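Local structure of D-alanyl transferase DltD (Enterococcus faecalis, 6O93) at residues 11-16 with 31-36; 73-78 with 119-124; 83-88 with 128-133; 152-155 with 160-163. The protein probably takes part in the D-alanylation of lipoteichoic acid, a step in building the Gram-positive cell wall. All coordinates share one frame; numbering follows the deposited sequence.

The four contacts run from the N-terminal helices, past the presumed active centre, to a peripheral helical corner about 24 Å from the centre of the chain. Interaction 2 lies nearest the middle, its centre about 10 Å from that of the chain, and it holds a phosphate ion that also bonds S47, the presumed nucleophile. Helix 80-90, which belongs to interaction 3, follows the 73-78 loop directly, and L73 O lies 3.0 Å from Q83 NE2, a probable hydrogen bond. K31 of interaction 1 packs on V86 of interaction 3. Y122 and L131 carry packing outward to L160 of interaction 4. Interactions 1 and 4 stay apart, their centres about 31 Å from each other.

Interaction 1 of 4, residues 11-16 with 31-36; sequences KTLKEA and KNKAVA
L13 of helix 10-17 reaches across to A34 of helix 29-36, and nearly all of the contact rests on this one leucine. Its CG stands anti to the carbonyl carbon (chi1 -57°), which turns the isobutyl fork toward the second helix. The two methyls straddle A34: L13 CD1 is 4.1 Å from A34 CA, while L13 CD2 lies 4.1 Å from A34 N and 4.2 Å from A34 CB. The backbones are closest at the same pair, with L13 CA and A34 CA 6.0 Å apart. This is the buried part, and Y40 of strand 40-44 touches both side chains. The outer side is looser. The K33 side chain touches with CG alone, 4.1 Å from L13 CD1, and a bend at chi2 (65°) carries the rest away. On the far side of helix 10-17, K11 NZ and E15 OE2 form a weak salt bridge of 3.4 Å. K31, turned away from L13, is buried, but its ammonium bonds to N32 OD1, G27 O and S89 OG. No hydrogen bond joins 11-16 to 31-36, which implies an attachment held by apolar packing, with the lysine charges directed elsewhere.

Interaction 2 of 4, residues 73-78 with 119-124; sequences LGEAGT and GAHYSQ. With PO4 (phosphate ion), chain F.
The type II beta turn from E75 to T78, in the loop that follows strand 69-73, meets H121 beside the presumed active centre. H121 NE2 donates to E75 OE1 over 2.6 Å. The bond is bent, with an N-H...O angle of 140°; OE1 lies close to the imidazole plane and accepts through its anti lone pair, the one away from the other oxygen, the carboxylate standing 82° from the ring. T78 CG2 sits over the centre of one ring face, 3.4 Å from the H121 ring centroid, a CH-pi contact; A120 CB covers the opposite face nearer the rim. At the edge A76 O approaches H121 CE1 to 3.0 Å. H121 ND1 is bonded to S117 O, and the bonds at NE2 and ND1 together hold the rotation of the imidazole. The turn closes with T78 N to E75 O at 3.2 Å. Its third residue gives G77 N-H to phosphate O1 (3.0 Å, angle 165°). S47 OG binds the same phosphate, probably from the crystallisation liquor, an arrangement consistent with the oxyanion site of SGNH hydrolases. Around this site, H121 of helix 115-121 touches T82 of helix 80-90, while P22 and L25 of helix 22-26 pack on E75 and T78.

Interaction 3 of 4, residues 83-88 with 128-133; sequences QAMVIH and YQWLAN
Helix 80-90 and helix 124-132 come nearest at H88 and W130, whose CA atoms are 7.5 Å apart, so the space between the backbones is bridged by side chains. The two rings form a T-shaped pair: the five-membered edge of the indole is directed at the imidazole face, with centroids 4.8 Å apart and planes at 83°. The closest atoms are H88 NE2 and W130 CD1, at 3.4 Å. H88 reaches there with its CG anti to the backbone N (chi1 -180°). M85, one helical turn earlier, bends at chi2 and chi3 and brings its methyl round to the six-membered ring, M85 CE being 3.7 Å from W130 CE3. Its sulfur makes an oblique Met-aromatic contact, with M85 SD 5.0 Å from the centroid of the five-membered ring. L131 CD2 lies on the other side of the indole plane from M85 CE. A water links the imidazole to the W130 backbone, 2.9 Å from H88 NE2 and donating to W130 O at 2.8 Å. H88 ND1 and W130 NE1 are each tied to a partner outside the pair, Q282 OE1 and D141 OD1. The rings thus meet by edge-to-face contact and dispersion, while Q282, D141 and a water satisfy their polar atoms.

Interaction 4 of 4, residues 152-155 with 160-163; sequences PVVQ and LMET
L160 N is hydrogen-bonded to D157 OD1, from the residue just before helix 158-168, and the L160 side chain turns toward V154 of the preceding short helix 152-155. The motif is a pair of consecutive helices joined by a very short connection, and the contact closes the corner between them. No hydrogen bond crosses it; the evidence for packing is a run of close approaches. The nearest sets the M161 CG methylene against the V154 carbonyl oxygen, M161 CG being 3.5 Å from V154 O. V154 CG1, anti to its own backbone N (chi1 169°), is shared by two successive residues of the second helix, lying 3.7 Å from L160 CD2 and 3.9 Å from M161 SD. The valine and leucine side chains meet at about a right angle. M161, bent at both chi2 and chi3, folds its thioether along the end of the first helix, so that M161 SD comes to 3.7 Å from Q155 CA. The backbones are nearest here too, Q155 CA and M161 CA being 6.2 Å apart. Q155 starts away from the partner helix, and its amide NE2 is bonded to T149 O. Y122 packs on both V154 and L160. Farther along, M161 CE lies 4.1 Å from Q155 CG.

Interaction 1 of 4, residues 11-16 with 31-36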
loop_
_atom_site.group_PDB
_atom_site.type_symbol
_atom_site.label_atom_id
_atom_site.label_comp_id
_atom_site.label_asym_id
_atom_site.label_seq_id
_atom_site.Cartn_x
_atom_site.Cartn_y
_atom_site.Cartn_z
ATOM N N LYS A 11 -5.620 2.261 -23.355
ATOM C CA LYS A 11 -6.254 1.019 -22.927
ATOM C C LYS A 11 -5.350 0.225 -21.988
ATOM O O LYS A 11 -5.828 -0.377 -21.020
ATOM C CB LYS A 11 -6.639 0.190 -24.156
ATOM C CG LYS A 11 -6.978 -1.270 -23.877
ATOM C CD LYS A 11 -8.152 -1.432 -22.918
ATOM C CE LYS A 11 -9.472 -1.063 -23.569
ATOM N NZ LYS A 11 -10.626 -1.619 -22.809
ATOM N N THR A 12 -4.040 0.209 -22.253
ATOM C CA THR A 12 -3.123 -0.536 -21.393
ATOM C C THR A 12 -3.120 0.028 -19.976
ATOM O O THR A 12 -3.207 -0.722 -18.996
ATOM C CB THR A 12 -1.711 -0.518 -21.980
ATOM O OG1 THR A 12 -1.688 -1.251 -23.212
ATOM C CG2 THR A 12 -0.718 -1.148 -21.008
ATOM N N LEU A 13 -3.018 1.353 -19.845
ATOM C CA LEU A 13 -3.033 1.964 -18.520
ATOM C C LEU A 13 -4.348 1.684 -17.803
ATOM O O LEU A 13 -4.358 1.381 -16.604
ATOM C CB LEU A 13 -2.791 3.470 -18.630
ATOM C CG LEU A 13 -1.502 3.907 -19.334
ATOM C CD1 LEU A 13 -1.371 5.421 -19.323
ATOM C CD2 LEU A 13 -0.279 3.261 -18.701
ATOM N N LYS A 14 -5.470 1.773 -18.522
ATOM C CA LYS A 14 -6.763 1.484 -17.910
ATOM C C LYS A 14 -6.835 0.039 -17.433
ATOM O O LYS A 14 -7.296 -0.234 -16.317
ATOM C CB LYS A 14 -7.889 1.777 -18.900
ATOM C CG LYS A 14 -9.274 1.425 -18.379
ATOM C CD LYS A 14 -10.364 1.870 -19.339
ATOM C CE LYS A 14 -11.743 1.592 -18.766
ATOM N NZ LYS A 14 -12.828 2.120 -19.634
ATOM N N GLU A 15 -6.382 -0.903 -18.264
ATOM C CA GLU A 15 -6.441 -2.312 -17.895
ATOM C C GLU A 15 -5.525 -2.618 -16.717
ATOM O O GLU A 15 -5.879 -3.414 -15.840
ATOM C CB GLU A 15 -6.071 -3.179 -19.098
ATOM C CG GLU A 15 -7.095 -3.129 -20.216
ATOM C CD GLU A 15 -8.350 -3.904 -19.883
ATOM O OE1 GLU A 15 -8.230 -5.009 -19.312
ATOM O OE2 GLU A 15 -9.456 -3.408 -20.184
ATOM N N ALA A 16 -4.346 -1.998 -16.680
ATOM C CA ALA A 16 -3.388 -2.258 -15.611
ATOM C C ALA A 16 -3.776 -1.600 -14.292
ATOM O O ALA A 16 -3.317 -2.047 -13.235
ATOM C CB ALA A 16 -1.999 -1.776 -16.028
ATOM N N LYS A 31 3.466 1.875 -14.729
ATOM C CA LYS A 31 2.981 2.586 -13.551
ATOM C C LYS A 31 3.412 4.049 -13.571
ATOM O O LYS A 31 2.638 4.933 -13.186
ATOM C CB LYS A 31 3.460 1.892 -12.273
ATOM C CG LYS A 31 4.843 2.299 -11.792
ATOM C CD LYS A 31 5.296 1.419 -10.637
ATOM C CE LYS A 31 6.529 1.985 -9.949
ATOM N NZ LYS A 31 7.659 2.187 -10.889
ATOM N N ASN A 32 4.639 4.328 -14.023
ATOM C CA ASN A 32 5.109 5.710 -14.058
ATOM C C ASN A 32 4.321 6.534 -15.066
ATOM O O ASN A 32 3.976 7.690 -14.796
ATOM C CB ASN A 32 6.602 5.753 -14.388
ATOM C CG ASN A 32 7.457 5.142 -13.295
ATOM O OD1 ASN A 32 6.945 4.642 -12.289
ATOM N ND2 ASN A 32 8.770 5.179 -13.488
ATOM N N LYS A 33 4.031 5.961 -16.235
ATOM C CA LYS A 33 3.250 6.681 -17.234
ATOM C C LYS A 33 1.851 6.987 -16.717
ATOM O O LYS A 33 1.333 8.090 -16.920
ATOM C CB LYS A 33 3.181 5.867 -18.527
ATOM C CG LYS A 33 2.501 6.583 -19.690
ATOM C CD LYS A 33 3.293 7.804 -20.138
ATOM C CE LYS A 33 2.693 8.434 -21.387
ATOM N NZ LYS A 33 3.454 9.640 -21.820
ATOM N N ALA A 34 1.229 6.026 -16.032
ATOM C CA ALA A 34 -0.120 6.233 -15.513
ATOM C C ALA A 34 -0.152 7.376 -14.505
ATOM O O ALA A 34 -1.039 8.238 -14.552
ATOM C CB ALA A 34 -0.636 4.941 -14.878
ATOM N N VAL A 35 0.807 7.396 -13.579
ATOM C CA VAL A 35 0.831 8.437 -12.555
ATOM C C VAL A 35 1.234 9.776 -13.160
ATOM O O VAL A 35 0.703 10.828 -12.779
ATOM C CB VAL A 35 1.768 8.025 -11.404
ATOM C CG1 VAL A 35 1.913 9.154 -10.397
ATOM C CG2 VAL A 35 1.247 6.770 -10.724
ATOM N N ALA A 36 2.168 9.765 -14.116
ATOM C CA ALA A 36 2.601 11.010 -14.741
ATOM C C ALA A 36 1.470 11.678 -15.513
ATOM O O ALA A 36 1.484 12.901 -15.697
ATOM C CB ALA A 36 3.788 10.749 -15.670
#

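Interaction 2 of 4, residues 73-78 with 119-124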
loop_
_atom_site.group_PDB
_atom_site.type_symbol
_atom_site.label_atom_id
_atom_site.label_comp_id
_atom_site.label_asym_id
_atom_site.label_seq_id
_atom_site.Cartn_x
_atom_site.Cartn_y
_atom_site.Cartn_z
ATOM N N LEU A 73 -1.679 -0.318 -6.432
ATOM C CA LEU A 73 -0.271 -0.698 -6.349
ATOM C C LEU A 73 -0.050 -1.424 -5.026
ATOM O O LEU A 73 0.039 -0.792 -3.968
ATOM C CB LEU A 73 0.634 0.522 -6.468
ATOM C CG LEU A 73 0.545 1.276 -7.797
ATOM C CD1 LEU A 73 1.263 2.612 -7.707
ATOM C CD2 LEU A 73 1.122 0.440 -8.928
ATOM N N GLY A 74 0.032 -2.741 -5.092
ATOM C CA GLY A 74 0.297 -3.552 -3.921
ATOM C C GLY A 74 -0.439 -4.869 -4.004
ATOM O O GLY A 74 -1.278 -5.095 -4.876
ATOM N N GLU A 75 -0.094 -5.748 -3.077
ATOM C CA GLU A 75 -0.766 -7.032 -2.905
ATOM C C GLU A 75 -0.335 -7.578 -1.548
ATOM O O GLU A 75 0.317 -6.882 -0.761
ATOM C CB GLU A 75 -0.437 -7.996 -4.047
ATOM C CG GLU A 75 1.038 -8.339 -4.179
ATOM C CD GLU A 75 1.283 -9.481 -5.151
ATOM O OE1 GLU A 75 2.406 -10.033 -5.160
ATOM O OE2 GLU A 75 0.345 -9.831 -5.903
ATOM N N ALA A 76 -0.705 -8.826 -1.270
ATOM C CA ALA A 76 -0.257 -9.482 -0.049
ATOM C C ALA A 76 1.263 -9.487 0.006
ATOM O O ALA A 76 1.925 -9.974 -0.915
ATOM C CB ALA A 76 -0.795 -10.911 0.014
ATOM N N GLY A 77 1.816 -8.933 1.084
ATOM C CA GLY A 77 3.245 -8.938 1.303
ATOM C C GLY A 77 3.979 -7.669 0.921
ATOM O O GLY A 77 5.202 -7.610 1.101
ATOM N N THR A 78 3.286 -6.654 0.400
ATOM C CA THR A 78 3.921 -5.389 0.021
ATOM C C THR A 78 3.695 -4.386 1.148
ATOM O O THR A 78 2.597 -3.843 1.299
ATOM C CB THR A 78 3.372 -4.869 -1.306
ATOM O OG1 THR A 78 1.957 -4.675 -1.211
ATOM C CG2 THR A 78 3.669 -5.850 -2.437
ATOM N N GLY A 119 11.215 -10.206 -0.239
ATOM C CA GLY A 119 11.908 -10.837 -1.350
ATOM C C GLY A 119 10.998 -11.116 -2.530
ATOM O O GLY A 119 11.415 -11.002 -3.687
ATOM N N ALA A 120 9.742 -11.486 -2.260
ATOM C CA ALA A 120 8.813 -11.786 -3.341
ATOM C C ALA A 120 8.498 -10.560 -4.186
ATOM O O ALA A 120 8.121 -10.710 -5.351
ATOM C CB ALA A 120 7.515 -12.371 -2.781
ATOM N N HIS A 121 8.654 -9.358 -3.633
ATOM C CA HIS A 121 8.322 -8.127 -4.341
ATOM C C HIS A 121 9.537 -7.243 -4.587
ATOM O O HIS A 121 9.381 -6.098 -5.034
ATOM C CB HIS A 121 7.254 -7.356 -3.561
ATOM C CG HIS A 121 6.027 -8.165 -3.288
ATOM N ND1 HIS A 121 5.811 -8.809 -2.088
ATOM C CD2 HIS A 121 4.968 -8.470 -4.074
ATOM C CE1 HIS A 121 4.663 -9.458 -2.141
ATOM N NE2 HIS A 121 4.131 -9.269 -3.335
ATOM N N TYR A 122 10.739 -7.741 -4.316
ATOM C CA TYR A 122 11.944 -6.953 -4.525
ATOM C C TYR A 122 12.127 -6.641 -6.004
ATOM O O TYR A 122 12.094 -7.537 -6.852
ATOM C CB TYR A 122 13.152 -7.713 -3.980
ATOM C CG TYR A 122 14.489 -7.146 -4.396
ATOM C CD1 TYR A 122 14.971 -5.967 -3.843
ATOM C CD2 TYR A 122 15.277 -7.800 -5.333
ATOM C CE1 TYR A 122 16.196 -5.450 -4.216
ATOM C CE2 TYR A 122 16.502 -7.295 -5.712
ATOM C CZ TYR A 122 16.958 -6.121 -5.150
ATOM O OH TYR A 122 18.179 -5.612 -5.525
ATOM N N SER A 123 12.321 -5.360 -6.310
ATOM C CA SER A 123 12.532 -4.891 -7.676
ATOM C C SER A 123 14.002 -4.529 -7.848
ATOM O O SER A 123 14.463 -3.510 -7.321
ATOM C CB SER A 123 11.636 -3.693 -7.987
ATOM O OG SER A 123 11.909 -3.175 -9.279
ATOM N N GLN A 124 14.738 -5.360 -8.586
ATOM C CA GLN A 124 16.125 -5.029 -8.890
ATOM C C GLN A 124 16.207 -3.803 -9.789
ATOM O O GLN A 124 17.112 -2.973 -9.638
ATOM C CB GLN A 124 16.820 -6.222 -9.539
ATOM C CG GLN A 124 18.325 -6.055 -9.669
ATOM C CD GLN A 124 19.001 -7.281 -10.252
ATOM O OE1 GLN A 124 18.871 -7.573 -11.442
ATOM N NE2 GLN A 124 19.726 -8.008 -9.414
HETATM P P PO4 F . -0.940 -8.070 3.861
HETATM O O1 PO4 F . 0.444 -7.622 3.453
HETATM O O2 PO4 F . -1.284 -7.473 5.206
HETATM O O3 PO4 F . -0.981 -9.577 3.953
HETATM O O4 PO4 F . -1.947 -7.610 2.835
#

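Interaction 3 of 4, residues 83-88 with 128-133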
loop_
_atom_site.group_PDB
_atom_site.type_symbol
_atom_site.label_atom_id
_atom_site.label_comp_id
_atom_site.label_asym_id
_atom_site.label_seq_id
_atom_site.Cartn_x
_atom_site.Cartn_y
_atom_site.Cartn_z
ATOM N N GLN A 83 7.073 -0.279 -0.808
ATOM C CA GLN A 83 6.371 0.863 -1.383
ATOM C C GLN A 83 7.268 2.091 -1.469
ATOM O O GLN A 83 7.138 2.885 -2.409
ATOM C CB GLN A 83 5.120 1.173 -0.560
ATOM C CG GLN A 83 4.082 0.058 -0.554
ATOM C CD GLN A 83 3.397 -0.115 -1.898
ATOM O OE1 GLN A 83 3.858 0.403 -2.913
ATOM N NE2 GLN A 83 2.286 -0.843 -1.907
ATOM N N ALA A 84 8.174 2.269 -0.507
ATOM C CA ALA A 84 9.090 3.404 -0.563
ATOM C C ALA A 84 9.909 3.383 -1.849
ATOM O O ALA A 84 10.165 4.433 -2.450
ATOM C CB ALA A 84 10.006 3.401 0.661
ATOM N N MET A 85 10.318 2.195 -2.295
ATOM C CA MET A 85 11.071 2.092 -3.539
ATOM C C MET A 85 10.166 2.249 -4.755
ATOM O O MET A 85 10.597 2.794 -5.778
ATOM C CB MET A 85 11.811 0.753 -3.593
ATOM C CG MET A 85 12.818 0.645 -4.731
ATOM S SD MET A 85 14.164 1.852 -4.614
ATOM C CE MET A 85 14.961 1.328 -3.095
ATOM N N VAL A 86 8.919 1.785 -4.660
ATOM C CA VAL A 86 7.943 2.032 -5.719
ATOM C C VAL A 86 7.751 3.530 -5.912
ATOM O O VAL A 86 7.742 4.036 -7.041
ATOM C CB VAL A 86 6.610 1.334 -5.390
ATOM C CG1 VAL A 86 5.518 1.765 -6.365
ATOM C CG2 VAL A 86 6.781 -0.176 -5.404
ATOM N N ILE A 87 7.594 4.262 -4.807
ATOM C CA ILE A 87 7.398 5.707 -4.881
ATOM C C ILE A 87 8.631 6.380 -5.467
ATOM O O ILE A 87 8.536 7.211 -6.378
ATOM C CB ILE A 87 7.061 6.272 -3.490
ATOM C CG1 ILE A 87 5.711 5.734 -3.012
ATOM C CG2 ILE A 87 7.058 7.794 -3.521
ATOM C CD1 ILE A 87 5.473 5.902 -1.525
ATOM N N HIS A 88 9.812 6.033 -4.947
ATOM C CA HIS A 88 11.041 6.648 -5.437
ATOM C C HIS A 88 11.217 6.416 -6.932
ATOM O O HIS A 88 11.662 7.312 -7.659
ATOM C CB HIS A 88 12.245 6.102 -4.669
ATOM C CG HIS A 88 13.551 6.685 -5.111
ATOM N ND1 HIS A 88 14.086 7.825 -4.548
ATOM C CD2 HIS A 88 14.421 6.296 -6.072
ATOM C CE1 HIS A 88 15.233 8.108 -5.139
ATOM N NE2 HIS A 88 15.459 7.196 -6.067
ATOM N N TYR A 128 18.371 -0.796 -8.428
ATOM C CA TYR A 128 19.542 -0.396 -9.206
ATOM C C TYR A 128 19.389 1.022 -9.749
ATOM O O TYR A 128 20.353 1.799 -9.755
ATOM C CB TYR A 128 19.773 -1.377 -10.356
ATOM C CG TYR A 128 20.518 -2.644 -9.980
ATOM C CD1 TYR A 128 20.626 -3.059 -8.658
ATOM C CD2 TYR A 128 21.129 -3.418 -10.958
ATOM C CE1 TYR A 128 21.315 -4.214 -8.327
ATOM C CE2 TYR A 128 21.816 -4.569 -10.638
ATOM C CZ TYR A 128 21.908 -4.964 -9.324
ATOM O OH TYR A 128 22.597 -6.112 -9.012
ATOM N N GLN A 129 18.192 1.371 -10.226
ATOM C CA GLN A 129 17.952 2.729 -10.703
ATOM C C GLN A 129 18.210 3.747 -9.599
ATOM O O GLN A 129 18.822 4.795 -9.838
ATOM C CB GLN A 129 16.518 2.853 -11.218
ATOM C CG GLN A 129 16.163 4.228 -11.762
ATOM C CD GLN A 129 14.671 4.408 -11.946
ATOM O OE1 GLN A 129 13.872 3.962 -11.118
ATOM N NE2 GLN A 129 14.284 5.060 -13.036
ATOM N N TRP A 130 17.747 3.452 -8.383
ATOM C CA TRP A 130 17.950 4.360 -7.259
ATOM C C TRP A 130 19.435 4.615 -7.018
ATOM O O TRP A 130 19.859 5.763 -6.841
ATOM C CB TRP A 130 17.267 3.782 -6.016
ATOM C CG TRP A 130 17.793 4.269 -4.696
ATOM C CD1 TRP A 130 17.833 5.559 -4.249
ATOM C CD2 TRP A 130 18.325 3.461 -3.637
ATOM N NE1 TRP A 130 18.366 5.603 -2.981
ATOM C CE2 TRP A 130 18.677 4.329 -2.583
ATOM C CE3 TRP A 130 18.543 2.088 -3.480
ATOM C CZ2 TRP A 130 19.236 3.869 -1.390
ATOM C CZ3 TRP A 130 19.099 1.633 -2.294
ATOM C CH2 TRP A 130 19.438 2.521 -1.264
ATOM N N LEU A 131 20.247 3.555 -7.027
ATOM C CA LEU A 131 21.672 3.721 -6.757
ATOM C C LEU A 131 22.404 4.357 -7.932
ATOM O O LEU A 131 23.356 5.118 -7.725
ATOM C CB LEU A 131 22.301 2.373 -6.411
ATOM C CG LEU A 131 21.783 1.733 -5.121
ATOM C CD1 LEU A 131 22.278 0.306 -4.995
ATOM C CD2 LEU A 131 22.204 2.554 -3.912
ATOM N N ALA A 132 21.973 4.073 -9.164
ATOM C CA ALA A 132 22.657 4.622 -10.330
ATOM C C ALA A 132 22.509 6.138 -10.401
ATOM O O ALA A 132 23.440 6.837 -10.819
ATOM C CB ALA A 132 22.118 3.974 -11.606
ATOM N N ASN A 133 21.355 6.663 -9.994
ATOM C CA ASN A 133 21.061 8.086 -10.103
ATOM C C ASN A 133 21.359 8.854 -8.822
ATOM O O ASN A 133 21.050 10.046 -8.742
ATOM C CB ASN A 133 19.595 8.290 -10.490
ATOM C CG ASN A 133 19.255 7.660 -11.823
ATOM O OD1 ASN A 133 20.082 7.619 -12.732
ATOM N ND2 ASN A 133 18.033 7.163 -11.947
HETATM O O HOH W 1 18.078 7.928 -6.940
#

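Interaction 4 of 4, residues 152-155 with 160-163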
loop_
_atom_site.group_PDB
_atom_site.type_symbol
_atom_site.label_atom_id
_atom_site.label_comp_id
_atom_site.label_asym_id
_atom_site.label_seq_id
_atom_site.Cartn_x
_atom_site.Cartn_y
_atom_site.Cartn_z
ATOM N N PRO A 152 17.695 -11.556 2.707
ATOM C CA PRO A 152 18.505 -12.485 1.898
ATOM C C PRO A 152 18.512 -12.164 0.413
ATOM O O PRO A 152 19.532 -12.381 -0.251
ATOM C CB PRO A 152 17.855 -13.849 2.177
ATOM C CG PRO A 152 17.159 -13.686 3.481
ATOM C CD PRO A 152 16.698 -12.264 3.529
ATOM N N VAL A 153 17.404 -11.664 -0.139
ATOM C CA VAL A 153 17.365 -11.406 -1.577
ATOM C C VAL A 153 18.428 -10.388 -1.968
ATOM O O VAL A 153 18.926 -10.402 -3.101
ATOM C CB VAL A 153 15.960 -10.945 -2.007
ATOM C CG1 VAL A 153 15.695 -9.522 -1.537
ATOM C CG2 VAL A 153 15.812 -11.055 -3.521
ATOM N N VAL A 154 18.794 -9.503 -1.045
ATOM C CA VAL A 154 19.827 -8.503 -1.288
ATOM C C VAL A 154 21.209 -9.029 -0.921
ATOM O O VAL A 154 22.195 -8.713 -1.593
ATOM C CB VAL A 154 19.491 -7.219 -0.503
ATOM C CG1 VAL A 154 20.676 -6.258 -0.504
ATOM C CG2 VAL A 154 18.252 -6.551 -1.086
ATOM N N GLN A 155 21.299 -9.843 0.135
ATOM C CA GLN A 155 22.598 -10.295 0.622
ATOM C C GLN A 155 23.330 -11.146 -0.407
ATOM O O GLN A 155 24.563 -11.221 -0.379
ATOM C CB GLN A 155 22.429 -11.078 1.923
ATOM C CG GLN A 155 21.969 -10.224 3.097
ATOM C CD GLN A 155 21.548 -11.056 4.292
ATOM O OE1 GLN A 155 21.526 -12.285 4.227
ATOM N NE2 GLN A 155 21.212 -10.390 5.389
ATOM N N LEU A 160 25.885 -5.076 -4.853
ATOM C CA LEU A 160 24.883 -4.293 -4.141
ATOM C C LEU A 160 25.244 -4.161 -2.667
ATOM O O LEU A 160 25.232 -3.058 -2.108
ATOM C CB LEU A 160 23.508 -4.939 -4.310
ATOM C CG LEU A 160 22.326 -4.232 -3.638
ATOM C CD1 LEU A 160 22.262 -2.776 -4.049
ATOM C CD2 LEU A 160 21.028 -4.939 -3.983
ATOM N N MET A 161 25.578 -5.282 -2.021
ATOM C CA MET A 161 25.937 -5.242 -0.606
ATOM C C MET A 161 27.126 -4.322 -0.368
ATOM O O MET A 161 27.151 -3.563 0.609
ATOM C CB MET A 161 26.246 -6.653 -0.104
ATOM C CG MET A 161 25.012 -7.522 0.088
ATOM S SD MET A 161 23.959 -6.945 1.435
ATOM C CE MET A 161 24.955 -7.383 2.859
ATOM N N GLU A 162 28.123 -4.374 -1.252
ATOM C CA GLU A 162 29.280 -3.498 -1.109
ATOM C C GLU A 162 28.883 -2.037 -1.279
ATOM O O GLU A 162 29.379 -1.163 -0.558
ATOM C CB GLU A 162 30.355 -3.896 -2.119
ATOM C CG GLU A 162 30.961 -5.261 -1.835
ATOM C CD GLU A 162 31.905 -5.739 -2.922
ATOM O OE1 GLU A 162 31.760 -5.309 -4.088
ATOM O OE2 GLU A 162 32.794 -6.555 -2.604
ATOM N N THR A 163 27.980 -1.755 -2.219
ATOM C CA THR A 163 27.512 -0.387 -2.408
ATOM C C THR A 163 26.722 0.097 -1.197
ATOM O O THR A 163 26.900 1.234 -0.744
ATOM C CB THR A 163 26.661 -0.298 -3.675
ATOM O OG1 THR A 163 27.433 -0.729 -4.803
ATOM C CG2 THR A 163 26.179 1.133 -3.902
#